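Local coordinates for clavulanic acid biosynthesis oligopeptide binding protein 2 (Streptomyces clavuligerus, PDB 2WOL) that probably binds oligopeptides or related ligands as a family 5 extracellular solute-binding protein linked to the clavulanic acid pathway, at residues Ala492-Thr497 against Arg511-Arg516. Residues are numbered along the deposited sequence; the frame is centred on the assembly and turned at random. Where two conformers were deposited one is given.
Sequences ALIDET and RAVERR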
# COMPACT_ATOMS: atom_id res chain seq x y z
N ALA A 492 -1.27 -21.76 10.00
CA ALA A 492 -1.88 -21.92 11.32
C ALA A 492 -1.54 -20.76 12.25
O ALA A 492 -2.41 -20.26 12.96
CB ALA A 492 -1.48 -23.25 11.94
N LEU A 493 -0.27 -20.34 12.25
CA LEU A 493 0.15 -19.20 13.05
C LEU A 493 -0.58 -17.92 12.64
O LEU A 493 -1.03 -17.16 13.50
CB LEU A 493 1.67 -18.99 12.97
CG LEU A 493 2.58 -19.93 13.77
CD1 LEU A 493 4.02 -19.72 13.36
CD2 LEU A 493 2.42 -19.74 15.27
N ILE A 494 -0.70 -17.70 11.33
CA ILE A 494 -1.46 -16.57 10.81
C ILE A 494 -2.91 -16.62 11.30
O ILE A 494 -3.43 -15.63 11.81
CB ILE A 494 -1.38 -16.49 9.25
CG1 ILE A 494 0.05 -16.13 8.81
CG2 ILE A 494 -2.40 -15.48 8.70
CD1 ILE A 494 0.27 -16.14 7.31
N ASP A 495 -3.54 -17.79 11.18
CA ASP A 495 -4.90 -17.98 11.69
C ASP A 495 -4.98 -17.63 13.18
O ASP A 495 -5.93 -16.98 13.62
CB ASP A 495 -5.38 -19.41 11.44
CG ASP A 495 -5.73 -19.66 9.97
OD1 ASP A 495 -5.83 -18.69 9.19
OD2 ASP A 495 -5.92 -20.84 9.61
N GLU A 496 -3.98 -18.04 13.96
CA GLU A 496 -3.97 -17.75 15.39
C GLU A 496 -3.95 -16.25 15.69
O GLU A 496 -4.68 -15.78 16.56
CB GLU A 496 -2.83 -18.47 16.12
CG GLU A 496 -2.99 -18.44 17.63
CD GLU A 496 -1.94 -19.24 18.38
OE1 GLU A 496 -1.24 -20.07 17.75
OE2 GLU A 496 -1.83 -19.05 19.61
N THR A 497 -3.13 -15.50 14.96
CA THR A 497 -3.06 -14.04 15.15
C THR A 497 -4.43 -13.39 14.97
O THR A 497 -4.79 -12.48 15.71
CB THR A 497 -2.05 -13.34 14.21
OG1 THR A 497 -2.54 -13.34 12.86
CG2 THR A 497 -0.67 -14.00 14.25
N ARG A 511 6.06 -12.53 14.94
CA ARG A 511 7.51 -12.70 14.96
C ARG A 511 7.90 -14.14 14.65
O ARG A 511 8.88 -14.38 13.94
CB ARG A 511 8.11 -12.25 16.29
CG ARG A 511 8.12 -10.75 16.42
CD ARG A 511 8.57 -10.28 17.78
NE ARG A 511 8.76 -8.84 17.74
CZ ARG A 511 8.92 -8.06 18.80
NH1 ARG A 511 8.91 -8.57 20.03
NH2 ARG A 511 9.09 -6.75 18.63
N ALA A 512 7.13 -15.10 15.16
CA ALA A 512 7.34 -16.51 14.85
C ALA A 512 7.07 -16.79 13.36
O ALA A 512 7.81 -17.55 12.73
CB ALA A 512 6.48 -17.40 15.73
N VAL A 513 6.02 -16.19 12.81
CA VAL A 513 5.74 -16.31 11.38
C VAL A 513 6.92 -15.82 10.55
O VAL A 513 7.40 -16.53 9.67
CB VAL A 513 4.46 -15.55 10.95
CG1 VAL A 513 4.27 -15.61 9.44
CG2 VAL A 513 3.24 -16.12 11.66
N GLU A 514 7.39 -14.61 10.85
CA GLU A 514 8.48 -14.01 10.08
C GLU A 514 9.75 -14.85 10.17
O GLU A 514 10.43 -15.07 9.16
CB GLU A 514 8.77 -12.58 10.54
CG GLU A 514 9.78 -11.88 9.63
CD GLU A 514 10.15 -10.49 10.10
OE1 GLU A 514 10.35 -10.30 11.32
OE2 GLU A 514 10.24 -9.60 9.24
N ARG A 515 10.05 -15.33 11.37
CA ARG A 515 11.21 -16.20 11.58
C ARG A 515 11.10 -17.46 10.72
O ARG A 515 12.06 -17.83 10.04
CB ARG A 515 11.37 -16.56 13.06
CG ARG A 515 12.54 -17.49 13.33
CD ARG A 515 12.83 -17.63 14.81
NE ARG A 515 13.39 -16.40 15.39
CZ ARG A 515 14.68 -16.11 15.43
NH1 ARG A 515 15.58 -16.95 14.94
NH2 ARG A 515 15.08 -14.96 15.97
N ARG A 516 9.94 -18.11 10.73
CA ARG A 516 9.77 -19.34 9.95
C ARG A 516 9.92 -19.06 8.46
O ARG A 516 10.53 -19.84 7.74
CB ARG A 516 8.41 -19.98 10.24
CG ARG A 516 8.33 -20.69 11.57
CD ARG A 516 6.92 -21.15 11.85
NE ARG A 516 6.84 -21.94 13.08
CZ ARG A 516 6.92 -23.26 13.13
NH1 ARG A 516 7.09 -23.97 12.02
NH2 ARG A 516 6.84 -23.89 14.30
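L493 and V513 bring their side chains together where helices 488-499 and 503-520, consecutive in the chain and joined by a short link, pack as an antiparallel helical hairpin; the axes of segments 492-497 and 511-516 approach to 9.8 Å, at 161°. V513 CG2 stands 3.5 Å from L493 CB; the branch lies anti to its own carbonyl carbon, while CG1 is anti to the backbone N (chi1 175°). A compact beta-branched residue suits this spot, because its methyl meets the root of the leucine and still reaches I494, whose CG1 is 4.3 Å from V513 CG2; V513 also packs on L464 of helix 460-468. L493 extends farther: CG is anti to the carbonyl carbon (chi1 -76°), and CD1, anti to CA, continues to A512 CB at 4.1 Å, a single methyl that lets the helices come close. The R516 side chain crosses the leucine at about a right angle, its CD and NE each 3.6 Å from L493 CD1. T497 returns OG1 to I494 O (2.7 Å), using a carbonyl lone pair within its own helix. Contact between the helices is therefore largely apolar, while the charged end of partly exposed R516, in the conformer given, forms a salt bridge through NH1 with E489.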